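PT26-6P (Thermococcus sp., PDB 2WB7) is of unknown function but is encoded by a family of mobile elements from euryarchaea and combines two immunoglobulin-like domains with a helical domain. Local coordinates at residues D8-D12 with Y516-A520; Y388-D393 with A481-E485; L399-K404 with D469-L475; R408-N412 with A465-D469; D461-A465 with Y477-A481. All coordinates share one frame; numbering follows the deposited sequence.

Contact 1 (D8-D12 with Y516-A520)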
# COMPACT_ATOMS: atom_id res chain seq x y z
N ASP A 8 28.25 -10.83 1.31
CA ASP A 8 27.74 -10.58 -0.03
C ASP A 8 26.78 -11.67 -0.49
O ASP A 8 26.24 -11.60 -1.59
CB ASP A 8 28.89 -10.48 -1.02
CG ASP A 8 29.67 -9.18 -0.87
OD1 ASP A 8 29.02 -8.11 -0.86
OD2 ASP A 8 30.93 -9.23 -0.75
N ASP A 9 26.56 -12.69 0.33
CA ASP A 9 25.62 -13.73 -0.03
C ASP A 9 24.23 -13.42 0.51
O ASP A 9 23.26 -14.10 0.17
CB ASP A 9 26.09 -15.12 0.43
CG ASP A 9 26.35 -15.19 1.94
OD1 ASP A 9 26.07 -16.26 2.52
OD2 ASP A 9 26.85 -14.23 2.55
N ILE A 10 24.13 -12.39 1.34
CA ILE A 10 22.83 -11.99 1.88
C ILE A 10 22.02 -11.30 0.79
O ILE A 10 22.45 -10.30 0.20
CB ILE A 10 22.97 -11.07 3.10
CG1 ILE A 10 23.73 -11.81 4.21
CG2 ILE A 10 21.60 -10.60 3.57
CD1 ILE A 10 23.94 -11.01 5.47
N ASP A 11 20.84 -11.82 0.53
CA ASP A 11 20.03 -11.31 -0.56
C ASP A 11 19.70 -9.84 -0.41
O ASP A 11 19.61 -9.11 -1.39
CB ASP A 11 18.77 -12.14 -0.70
CG ASP A 11 18.55 -12.54 -2.11
OD1 ASP A 11 17.98 -11.71 -2.85
OD2 ASP A 11 19.00 -13.65 -2.50
N ASP A 12 19.54 -9.40 0.83
CA ASP A 12 19.27 -8.01 1.09
C ASP A 12 20.46 -7.17 0.65
O ASP A 12 20.28 -6.09 0.12
CB ASP A 12 19.00 -7.79 2.57
CG ASP A 12 17.81 -8.58 3.07
OD1 ASP A 12 17.91 -9.20 4.16
OD2 ASP A 12 16.77 -8.58 2.37
N TYR A 516 17.62 -15.83 7.56
CA TYR A 516 19.04 -16.00 7.82
C TYR A 516 19.37 -17.40 8.34
O TYR A 516 20.42 -17.97 8.04
CB TYR A 516 19.52 -14.92 8.80
CG TYR A 516 19.67 -13.56 8.16
CD1 TYR A 516 20.91 -12.92 8.11
CD2 TYR A 516 18.57 -12.94 7.58
CE1 TYR A 516 21.04 -11.67 7.51
CE2 TYR A 516 18.69 -11.70 6.99
CZ TYR A 516 19.92 -11.07 6.95
OH TYR A 516 20.01 -9.85 6.34
N SER A 517 18.48 -17.96 9.12
CA SER A 517 18.68 -19.32 9.55
C SER A 517 18.73 -20.24 8.33
O SER A 517 19.61 -21.09 8.23
CB SER A 517 17.58 -19.74 10.52
OG SER A 517 17.73 -21.11 10.84
N ASN A 518 17.81 -20.06 7.39
CA ASN A 518 17.84 -20.89 6.20
C ASN A 518 19.06 -20.65 5.33
O ASN A 518 19.57 -21.56 4.69
CB ASN A 518 16.55 -20.75 5.37
CG ASN A 518 15.32 -21.22 6.13
OD1 ASN A 518 14.19 -20.91 5.75
ND2 ASN A 518 15.52 -21.96 7.20
N LEU A 519 19.53 -19.41 5.30
CA LEU A 519 20.74 -19.13 4.54
C LEU A 519 21.88 -19.90 5.18
O LEU A 519 22.70 -20.54 4.48
CB LEU A 519 21.04 -17.64 4.51
CG LEU A 519 22.28 -17.22 3.72
CD1 LEU A 519 22.28 -17.86 2.37
CD2 LEU A 519 22.33 -15.73 3.58
N ALA A 520 21.94 -19.87 6.51
CA ALA A 520 22.96 -20.62 7.24
C ALA A 520 23.00 -22.08 6.80
O ALA A 520 24.07 -22.61 6.48
CB ALA A 520 22.75 -20.53 8.74

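Contact 2 (Y388-D393 with A481-E485)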
# COMPACT_ATOMS: atom_id res chain seq x y z
N TYR A 388 25.51 -6.98 20.59
CA TYR A 388 26.91 -7.33 20.83
C TYR A 388 27.32 -8.50 19.97
O TYR A 388 27.33 -9.64 20.42
CB TYR A 388 27.17 -7.61 22.31
CG TYR A 388 26.52 -6.56 23.18
CD1 TYR A 388 25.41 -6.87 23.97
CD2 TYR A 388 26.96 -5.25 23.16
CE1 TYR A 388 24.78 -5.91 24.72
CE2 TYR A 388 26.34 -4.28 23.91
CZ TYR A 388 25.25 -4.62 24.69
OH TYR A 388 24.62 -3.66 25.44
N THR A 389 27.65 -8.23 18.71
CA THR A 389 28.02 -9.29 17.80
C THR A 389 29.27 -9.96 18.29
O THR A 389 30.22 -9.30 18.67
CB THR A 389 28.28 -8.76 16.40
OG1 THR A 389 27.19 -7.93 16.01
CG2 THR A 389 28.42 -9.91 15.42
N VAL A 390 29.26 -11.28 18.28
CA VAL A 390 30.42 -12.04 18.68
C VAL A 390 31.35 -12.24 17.49
O VAL A 390 32.58 -12.19 17.63
CB VAL A 390 30.01 -13.39 19.29
CG1 VAL A 390 31.21 -14.27 19.53
CG2 VAL A 390 29.24 -13.14 20.59
N MSE A 391 30.78 -12.44 16.32
CA MSE A 391 31.58 -12.67 15.13
C MSE A 391 31.78 -11.41 14.31
O MSE A 391 31.24 -11.26 13.21
CB MSE A 391 30.93 -13.75 14.31
CG MSE A 391 30.39 -14.80 15.22
SE MSE A 391 30.67 -16.56 14.55
CE MSE A 391 32.56 -16.38 14.07
N LYS A 392 32.56 -10.49 14.86
CA LYS A 392 32.96 -9.30 14.16
C LYS A 392 33.73 -9.69 12.88
O LYS A 392 34.40 -10.72 12.85
CB LYS A 392 33.83 -8.48 15.09
CG LYS A 392 33.14 -8.11 16.38
CD LYS A 392 32.37 -6.80 16.20
CE LYS A 392 31.64 -6.42 17.48
NZ LYS A 392 32.40 -6.84 18.71
N ASP A 393 33.62 -8.88 11.83
CA ASP A 393 34.32 -9.21 10.61
C ASP A 393 35.83 -9.34 10.86
O ASP A 393 36.46 -10.27 10.36
CB ASP A 393 34.05 -8.17 9.52
CG ASP A 393 32.57 -8.04 9.18
OD1 ASP A 393 31.78 -8.97 9.48
OD2 ASP A 393 32.19 -6.99 8.61
N ALA A 481 27.85 -20.29 10.92
CA ALA A 481 27.87 -19.80 12.28
C ALA A 481 27.53 -18.30 12.37
O ALA A 481 26.83 -17.86 13.29
CB ALA A 481 29.23 -20.10 12.91
N LYS A 482 28.01 -17.52 11.41
CA LYS A 482 27.74 -16.09 11.41
C LYS A 482 26.25 -15.76 11.22
O LYS A 482 25.66 -14.96 11.98
CB LYS A 482 28.54 -15.44 10.30
CG LYS A 482 28.81 -13.98 10.53
CD LYS A 482 29.54 -13.41 9.35
CE LYS A 482 29.83 -11.94 9.52
NZ LYS A 482 30.23 -11.42 8.18
N LYS A 483 25.63 -16.38 10.21
CA LYS A 483 24.22 -16.17 9.93
C LYS A 483 23.33 -16.71 11.03
O LYS A 483 22.27 -16.14 11.31
CB LYS A 483 23.82 -16.82 8.61
CG LYS A 483 24.84 -16.69 7.52
CD LYS A 483 25.13 -15.27 7.12
CE LYS A 483 25.53 -15.25 5.65
NZ LYS A 483 26.78 -14.48 5.39
N HIS A 484 23.73 -17.83 11.63
CA HIS A 484 23.00 -18.34 12.79
C HIS A 484 23.01 -17.30 13.91
O HIS A 484 21.98 -17.08 14.54
CB HIS A 484 23.54 -19.69 13.30
CG HIS A 484 23.04 -20.88 12.54
ND1 HIS A 484 21.71 -21.07 12.23
CD2 HIS A 484 23.70 -21.95 12.02
CE1 HIS A 484 21.57 -22.20 11.55
NE2 HIS A 484 22.77 -22.74 11.40
N GLU A 485 24.15 -16.66 14.16
CA GLU A 485 24.18 -15.64 15.20
C GLU A 485 23.26 -14.46 14.84
O GLU A 485 22.62 -13.87 15.72
CB GLU A 485 25.58 -15.12 15.50
CG GLU A 485 25.58 -14.35 16.82
CD GLU A 485 26.68 -13.28 16.95
OE1 GLU A 485 27.59 -13.23 16.09
OE2 GLU A 485 26.61 -12.48 17.93

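Contact 3 (L399-K404 with D469-L475)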
# COMPACT_ATOMS: atom_id res chain seq x y z
N LEU A 399 40.68 -15.15 11.98
CA LEU A 399 40.49 -16.59 12.06
C LEU A 399 40.89 -17.24 10.74
O LEU A 399 41.66 -18.20 10.72
CB LEU A 399 39.03 -16.88 12.40
CG LEU A 399 38.65 -18.09 13.25
CD1 LEU A 399 39.64 -18.34 14.37
CD2 LEU A 399 37.25 -17.88 13.82
N ILE A 400 40.40 -16.70 9.63
CA ILE A 400 40.76 -17.24 8.33
C ILE A 400 42.26 -17.17 8.10
O ILE A 400 42.85 -18.07 7.51
CB ILE A 400 40.05 -16.50 7.18
CG1 ILE A 400 38.53 -16.70 7.28
CG2 ILE A 400 40.59 -16.99 5.82
CD1 ILE A 400 37.71 -15.85 6.31
N ASP A 401 42.88 -16.10 8.58
CA ASP A 401 44.31 -15.93 8.39
C ASP A 401 45.05 -16.99 9.19
O ASP A 401 46.00 -17.59 8.70
CB ASP A 401 44.74 -14.53 8.79
CG ASP A 401 44.29 -13.49 7.76
OD1 ASP A 401 44.07 -13.89 6.59
OD2 ASP A 401 44.14 -12.29 8.10
N LEU A 402 44.60 -17.22 10.40
CA LEU A 402 45.11 -18.31 11.18
C LEU A 402 45.02 -19.61 10.37
O LEU A 402 45.98 -20.37 10.30
CB LEU A 402 44.34 -18.44 12.49
CG LEU A 402 44.46 -17.23 13.40
CD1 LEU A 402 43.68 -17.44 14.69
CD2 LEU A 402 45.92 -17.01 13.70
N TYR A 403 43.87 -19.87 9.76
CA TYR A 403 43.74 -21.12 9.02
C TYR A 403 44.90 -21.25 8.03
O TYR A 403 45.56 -22.28 7.98
CB TYR A 403 42.39 -21.22 8.30
CG TYR A 403 42.23 -22.51 7.50
CD1 TYR A 403 41.68 -23.65 8.09
CD2 TYR A 403 42.62 -22.59 6.16
CE1 TYR A 403 41.52 -24.84 7.38
CE2 TYR A 403 42.47 -23.77 5.44
CZ TYR A 403 41.93 -24.89 6.06
OH TYR A 403 41.76 -26.06 5.35
N LYS A 404 45.14 -20.21 7.24
CA LYS A 404 46.24 -20.25 6.26
C LYS A 404 47.62 -20.44 6.90
O LYS A 404 48.43 -21.20 6.40
CB LYS A 404 46.25 -18.99 5.41
CG LYS A 404 45.05 -18.86 4.54
CD LYS A 404 44.97 -17.44 4.03
CE LYS A 404 43.87 -17.26 3.04
NZ LYS A 404 43.80 -15.82 2.66
N ASP A 469 39.76 -29.31 7.63
CA ASP A 469 41.02 -29.17 6.93
C ASP A 469 40.77 -28.96 5.44
O ASP A 469 41.72 -28.85 4.66
CB ASP A 469 41.91 -30.38 7.18
CG ASP A 469 41.24 -31.66 6.79
OD1 ASP A 469 41.95 -32.67 6.61
OD2 ASP A 469 40.00 -31.65 6.64
N ASP A 470 39.50 -28.93 5.04
CA ASP A 470 39.19 -28.37 3.73
C ASP A 470 38.90 -26.89 3.92
O ASP A 470 38.20 -26.49 4.84
CB ASP A 470 37.98 -29.00 3.09
CG ASP A 470 37.64 -28.33 1.78
OD1 ASP A 470 38.42 -28.50 0.82
OD2 ASP A 470 36.61 -27.61 1.72
N TYR A 471 39.42 -26.08 3.01
CA TYR A 471 39.32 -24.63 3.13
C TYR A 471 37.88 -24.11 3.02
O TYR A 471 37.43 -23.36 3.88
CB TYR A 471 40.20 -23.96 2.09
CG TYR A 471 40.20 -22.45 2.17
CD1 TYR A 471 40.48 -21.80 3.36
CD2 TYR A 471 39.94 -21.68 1.04
CE1 TYR A 471 40.49 -20.42 3.43
CE2 TYR A 471 39.96 -20.31 1.10
CZ TYR A 471 40.23 -19.68 2.30
OH TYR A 471 40.24 -18.31 2.37
N GLN A 472 37.18 -24.52 1.97
CA GLN A 472 35.82 -24.06 1.77
C GLN A 472 34.95 -24.51 2.93
O GLN A 472 34.04 -23.82 3.36
CB GLN A 472 35.25 -24.58 0.46
CG GLN A 472 33.90 -23.96 0.14
CD GLN A 472 33.98 -22.44 -0.09
OE1 GLN A 472 34.57 -21.97 -1.06
NE2 GLN A 472 33.38 -21.68 0.80
N MSE A 473 35.26 -25.69 3.45
CA MSE A 473 34.46 -26.23 4.52
C MSE A 473 34.67 -25.39 5.79
O MSE A 473 33.79 -25.26 6.64
CB MSE A 473 34.83 -27.69 4.74
CG MSE A 473 33.64 -28.54 5.15
SE MSE A 473 32.25 -28.44 3.79
CE MSE A 473 30.75 -27.97 4.93
N PHE A 474 35.86 -24.82 5.93
CA PHE A 474 36.15 -24.00 7.09
C PHE A 474 35.38 -22.69 6.92
O PHE A 474 34.72 -22.22 7.85
CB PHE A 474 37.66 -23.78 7.18
CG PHE A 474 38.08 -22.84 8.26
CD1 PHE A 474 38.03 -23.21 9.58
CD2 PHE A 474 38.58 -21.58 7.94
CE1 PHE A 474 38.44 -22.33 10.57
CE2 PHE A 474 38.99 -20.71 8.92
CZ PHE A 474 38.92 -21.08 10.24
N LEU A 475 35.48 -22.10 5.73
CA LEU A 475 34.68 -20.94 5.40
C LEU A 475 33.20 -21.21 5.63
O LEU A 475 32.53 -20.44 6.33
CB LEU A 475 34.92 -20.51 3.95
CG LEU A 475 36.28 -19.87 3.64
CD1 LEU A 475 36.27 -19.29 2.23
CD2 LEU A 475 36.65 -18.80 4.69

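Contact 4 (R408-N412 with A465-D469)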
# COMPACT_ATOMS: atom_id res chain seq x y z
N ARG A 408 46.55 -24.06 14.25
CA ARG A 408 45.35 -24.74 14.71
C ARG A 408 45.09 -24.53 16.19
O ARG A 408 43.96 -24.71 16.67
CB ARG A 408 45.45 -26.24 14.43
CG ARG A 408 45.80 -26.56 12.99
CD ARG A 408 44.79 -25.94 12.03
NE ARG A 408 43.44 -26.46 12.25
CZ ARG A 408 42.51 -26.55 11.30
NH1 ARG A 408 42.79 -26.15 10.07
NH2 ARG A 408 41.32 -27.04 11.59
N GLU A 409 46.14 -24.17 16.90
CA GLU A 409 46.00 -23.96 18.31
C GLU A 409 45.34 -22.61 18.58
O GLU A 409 44.61 -22.44 19.56
CB GLU A 409 47.38 -24.03 18.97
CG GLU A 409 47.35 -23.79 20.46
CD GLU A 409 48.72 -23.44 21.04
OE1 GLU A 409 48.93 -23.71 22.24
OE2 GLU A 409 49.58 -22.90 20.29
N LYS A 410 45.60 -21.64 17.70
CA LYS A 410 45.00 -20.32 17.87
C LYS A 410 43.57 -20.32 17.34
O LYS A 410 42.68 -19.65 17.86
CB LYS A 410 45.83 -19.26 17.15
CG LYS A 410 47.04 -18.76 17.90
CD LYS A 410 47.46 -17.41 17.34
CE LYS A 410 48.74 -16.88 17.99
NZ LYS A 410 49.92 -17.62 17.51
N ILE A 411 43.37 -21.08 16.27
CA ILE A 411 42.04 -21.26 15.76
C ILE A 411 41.21 -21.81 16.91
O ILE A 411 40.09 -21.37 17.14
CB ILE A 411 42.02 -22.21 14.57
CG1 ILE A 411 42.51 -21.45 13.33
CG2 ILE A 411 40.64 -22.74 14.35
CD1 ILE A 411 42.97 -22.32 12.21
N ASN A 412 41.79 -22.75 17.65
CA ASN A 412 41.13 -23.35 18.79
C ASN A 412 40.85 -22.36 19.91
O ASN A 412 39.75 -22.30 20.44
CB ASN A 412 41.95 -24.52 19.32
CG ASN A 412 41.76 -25.78 18.51
OD1 ASN A 412 40.83 -25.89 17.72
ND2 ASN A 412 42.64 -26.75 18.72
N ALA A 465 33.95 -25.97 12.75
CA ALA A 465 34.86 -25.10 12.01
C ALA A 465 36.29 -25.39 12.41
O ALA A 465 37.15 -25.58 11.56
CB ALA A 465 34.53 -23.65 12.25
N ALA A 466 36.53 -25.44 13.71
CA ALA A 466 37.89 -25.62 14.20
C ALA A 466 38.51 -26.94 13.73
O ALA A 466 39.73 -27.07 13.71
CB ALA A 466 37.96 -25.50 15.70
N GLN A 467 37.70 -27.90 13.33
CA GLN A 467 38.22 -29.21 12.98
C GLN A 467 38.33 -29.45 11.49
O GLN A 467 38.64 -30.55 11.07
CB GLN A 467 37.35 -30.30 13.58
CG GLN A 467 37.31 -30.26 15.08
CD GLN A 467 36.07 -30.94 15.63
OE1 GLN A 467 35.40 -31.69 14.93
NE2 GLN A 467 35.76 -30.66 16.88
N GLN A 468 38.08 -28.42 10.69
CA GLN A 468 38.10 -28.60 9.25
C GLN A 468 39.52 -28.55 8.69
O GLN A 468 40.37 -27.83 9.20
CB GLN A 468 37.24 -27.53 8.57
CG GLN A 468 35.78 -27.60 8.94
CD GLN A 468 35.23 -28.99 8.79
OE1 GLN A 468 35.38 -29.62 7.74
NE2 GLN A 468 34.59 -29.48 9.84
N ASP A 469 39.76 -29.31 7.63
CA ASP A 469 41.02 -29.17 6.93
C ASP A 469 40.77 -28.96 5.44
O ASP A 469 41.72 -28.85 4.66
CB ASP A 469 41.91 -30.38 7.18
CG ASP A 469 41.24 -31.66 6.79
OD1 ASP A 469 41.95 -32.67 6.61
OD2 ASP A 469 40.00 -31.65 6.64

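Contact 5 (D461-A465 with Y477-A481)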
# COMPACT_ATOMS: atom_id res chain seq x y z
N ASP A 461 28.53 -24.92 14.89
CA ASP A 461 29.30 -24.64 13.69
C ASP A 461 30.73 -24.21 14.03
O ASP A 461 31.68 -24.66 13.39
CB ASP A 461 28.59 -23.62 12.80
CG ASP A 461 27.36 -24.20 12.14
OD1 ASP A 461 27.25 -25.43 12.04
OD2 ASP A 461 26.49 -23.44 11.70
N LEU A 462 30.89 -23.39 15.06
CA LEU A 462 32.23 -23.04 15.53
C LEU A 462 33.05 -24.28 15.93
O LEU A 462 34.25 -24.37 15.62
CB LEU A 462 32.20 -22.00 16.67
CG LEU A 462 31.83 -20.58 16.19
CD1 LEU A 462 31.67 -19.61 17.35
CD2 LEU A 462 32.81 -20.00 15.16
N GLN A 463 32.40 -25.23 16.61
CA GLN A 463 33.06 -26.48 17.03
C GLN A 463 33.57 -27.22 15.80
O GLN A 463 34.71 -27.68 15.77
CB GLN A 463 32.09 -27.39 17.77
CG GLN A 463 31.54 -26.85 19.09
CD GLN A 463 32.43 -27.12 20.28
OE1 GLN A 463 33.59 -27.51 20.12
NE2 GLN A 463 31.90 -26.92 21.49
N LYS A 464 32.72 -27.36 14.79
CA LYS A 464 33.13 -28.08 13.60
C LYS A 464 34.14 -27.28 12.78
O LYS A 464 35.07 -27.84 12.18
CB LYS A 464 31.90 -28.46 12.75
CG LYS A 464 30.84 -29.22 13.52
CD LYS A 464 29.88 -29.95 12.58
CE LYS A 464 28.64 -30.44 13.31
NZ LYS A 464 29.05 -31.38 14.39
N ALA A 465 33.95 -25.97 12.75
CA ALA A 465 34.86 -25.10 12.01
C ALA A 465 36.29 -25.39 12.41
O ALA A 465 37.15 -25.58 11.56
CB ALA A 465 34.53 -23.65 12.25
N TYR A 477 31.48 -23.30 7.45
CA TYR A 477 31.04 -23.40 8.82
C TYR A 477 31.10 -22.06 9.56
O TYR A 477 30.23 -21.75 10.39
CB TYR A 477 31.85 -24.45 9.58
CG TYR A 477 31.27 -25.85 9.51
CD1 TYR A 477 30.04 -26.14 10.11
CD2 TYR A 477 31.96 -26.89 8.89
CE1 TYR A 477 29.51 -27.42 10.07
CE2 TYR A 477 31.45 -28.17 8.86
CZ TYR A 477 30.22 -28.43 9.45
OH TYR A 477 29.69 -29.70 9.42
N LEU A 478 32.13 -21.26 9.27
CA LEU A 478 32.20 -19.92 9.85
C LEU A 478 31.01 -19.11 9.36
O LEU A 478 30.34 -18.42 10.13
CB LEU A 478 33.49 -19.23 9.47
CG LEU A 478 34.75 -19.73 10.18
CD1 LEU A 478 35.94 -18.92 9.68
CD2 LEU A 478 34.57 -19.64 11.69
N ASN A 479 30.71 -19.21 8.08
CA ASN A 479 29.60 -18.49 7.52
C ASN A 479 28.24 -18.95 8.06
O ASN A 479 27.39 -18.11 8.40
CB ASN A 479 29.63 -18.53 6.01
CG ASN A 479 28.76 -17.47 5.41
OD1 ASN A 479 27.81 -17.77 4.68
ND2 ASN A 479 29.03 -16.22 5.75
N ALA A 480 28.03 -20.26 8.16
CA ALA A 480 26.82 -20.78 8.80
C ALA A 480 26.75 -20.22 10.20
O ALA A 480 25.71 -19.72 10.63
CB ALA A 480 26.80 -22.31 8.83
N ALA A 481 27.85 -20.29 10.92
CA ALA A 481 27.87 -19.80 12.28
C ALA A 481 27.53 -18.30 12.37
O ALA A 481 26.83 -17.86 13.29
CB ALA A 481 29.23 -20.10 12.91

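Contact 1 (D8-D12 with Y516-A520)
Tyr-516 reaches out of helix 503-523 to the N-terminal loop and gives its phenol hydrogen to a carboxylate there, with OH 3.1 Å from Asp-12 OD1. The oxygen receives it on its anti lone pair, the one facing away from its twin, and lies at the edge of the tyrosine ring close to the ring plane. Carboxylate and ring are turned 32° against each other. Ile-10 comes to the same end of the ring, its side chain standing at about a right angle to that of the tyrosine. Both of its branches do the touching: CD1 is 3.6 Å from Tyr-516 CE1, while CG2, anti to the backbone N (CG1 at chi1 -60°), lies against the hydroxyl. One helical turn further on, Leu-519 points at the loop and brings CD2 to within 3.9 Å of Asp-9 O and 4.2 Å of Ile-10 CG1.

A second shell fixes these groups. Asp-12 OD1 also forms a salt bridge with Lys-512 of helix 503-523, so a phenol and an ammonium group share one oxygen, which would be expected to favour the charged carboxylate. Asp-9 turns OD2 to Lys-483 of helix 471-499, and that lysine also lies against Leu-519. Tyr-490 of helix 471-499 meets the Tyr-516 ring edge-to-face. The whole is a good example of an N-terminal loop docked, by one buried hydroxyl-carboxylate bond and a small apolar patch, onto the last helix of a helical domain.

Contact 2 (Y388-D393 with A481-E485)
Glu-485 presents its carboxylate to two successive backbone amides of the loop. OE2 takes Val-390 N at 2.9 Å in a nearly straight bond (162° at the hydrogen), and OE1 takes Met-391 N at 3.3 Å (159°); Val-390 N makes a second, weak bond to OE1. Both amides arrive on the syn side, somewhat out of the carboxylate plane, so the group is held against turning. The side chain spans the gap because CG is anti to the backbone N (chi1 -165°) and the chain stays extended beyond it. OE2 has a further partner in Lys-425 of helix 408-438, whose NZ also satisfies Tyr-388 O; the buried charge is thus met by two amides and an ammonium group.

The loop leads from strand 370-379 of the second immunoglobulin-like domain into helix 393-404, for which Lys-392 occupies the N-cap position, and it is pinned here to helix 471-499 of the helical domain.

At the helix start, Lys-482, fully extended, places NZ 3.2 Å from Asp-393 OD1 in a salt bridge, coming from above the carboxylate plane. Its stronger partner is Asp-7, and Thr-4 O accepts from it as well, while Asp-393 OD2 is taken by Lys-241. Between the two polar clusters the selenomethionine Met-391 bends its chain toward helix 471-499, with SE 4.2 Å from Ala-481 CB and CG 3.3 Å from Glu-485 OE1.

Contact 3 (L399-K404 with D469-L475)
Helices 399-404 and 471-475 run antiparallel at 160°, their axes 11.2 Å apart, a spacing wide enough for aromatic rings between them. Tyr-403 and Phe-474 fill it as an offset stack, centroids 4.7 Å apart and planes at 20°, the two side chains reaching in from opposite helices and overlapping. A chi1 of 180° sets Tyr-403 CG opposite the backbone N and sends the ring toward helix 471-475, and CD1 comes over the face of Phe-474. On the same side of its ring, nearer CE2, Tyr-403 meets a second ring, CE2 lying 3.5 Å from Tyr-471 CD1, the rings meeting at a slant to complete an aromatic cluster. With an alanine here, Phe-474 would probably lose its stacking partner and Tyr-471 would be freer to turn. Ile-400 adds an aliphatic border: CD1 is 3.5 Å from Leu-475 CD2, and CG2 meets the edge of the Tyr-471 ring. Asp-470 N-caps the second helix, OD2 accepting from Met-473 N at 2.9 Å. Beyond the pair, helix 408-438 backs helix 393-404, with Leu-399 on Thr-414 and Leu-402 on Ile-411, while Thr-4 of the N-terminal loop touches both Ile-400 and Leu-475.

Contact 4 (R408-N412 with A465-D469)
A type I beta turn, Ala-465 to Gln-468, links helix 442-465 to helix 471-499, and Arg-408 at the start of helix 408-438 clamps its carbonyls. The turn is closed by its own bond, Gln-468 N to Ala-465 O at 3.1 Å, and the next carbonyl, that of Ala-466, is taken up by the arginine. One nitrogen does most of the work: Arg-408 NH2 lies 2.7 Å from Ala-466 O and, equally, 2.7 Å from Gln-468 O. Both bonds are bent, at 134° and 140° respectively. Neither oxygen sits squarely in the guanidinium plane, and NH2 stands well above the carbonyl plane of Ala-466 but only tilted from that of Gln-468. Gln-468 O receives a second, weak bond from NH1, so that the guanidinium edge straddles it. Successive bends along the arginine chain (chi2 -56°, with chi3 of the same sense) curl it back to the turn. Tyr-403 packs alongside the arginine, tying in helix 393-404.

The side chain of Gln-468 looks elsewhere, NE2 bonding to Lys-464 O one turn back. Helix 408-438 and the turn come closest at Ala-466, whose CA is nearest that of Asn-412; here Ile-411 CG2 is 4.1 Å from Ala-466 CB. The same methyl carbon meets a polar atom too: Asn-412 OD1 lies 3.5 Å from Ala-466 CB.

Contact 5 (D461-A465 with Y477-A481)
Asp-461 O accepts Ala-465 N at 2.7 Å within its own helix and at the same time lies against Tyr-477 CB, 3.8 Å away across the interface. Here helices 461-465 and 477-481 form an antiparallel hairpin, at 167° and with axes 8.4 Å apart. An alanine on each helix permits that closeness: Ala-465 CB meets Tyr-477 CB at 3.9 Å, and Asp-461 CB meets Ala-481 CB at 3.6 Å. Tyr-477 lies flat along the partner helix. Lys-464 CB sits over the centre of its ring in a CH-pi contact, 3.7 Å from the centroid and 12° off the normal, and CD follows on toward the hydroxyl. The Asp-461 carboxylate comes in at the ring edge, OD1 3.5 Å from Tyr-477 CD1. Its OD2 is near Glu-524 OE2, a like charge that might favour protonation of one of them. Were Tyr-477 a serine, the Lys-464 chain would probably lose the face it rests on and a gap would open beside Asp-461. On the far side, Leu-462 CD2 touches Leu-478 CD2, and Leu-462 continues onto Met-418, Ile-419 and Leu-422 of helix 408-438, while Pro-525 at the C-terminal end lies against Tyr-477.

From the N terminus, contact 1 closes the largest loop, bringing residues 8-12 back to helix 503-523 and so enclosing the other four. Contact 2 comes next, joining the strand-to-helix linker at 388-393 to helix 471-499; contacts 3 and 4 fall within its span, and contact 5 ends on the same residue, Ala-481. Contact 4 lies within the loop of contact 3, tying the start of helix 408-438 to the turn after helix 442-465. Contact 5 closes the short hairpin and crosses contact 3, its segments alternating with those of the latter. Helix 471-499 serves contacts 2, 3 and 5, and Lys-483 on it reaches Asp-9 of contact 1.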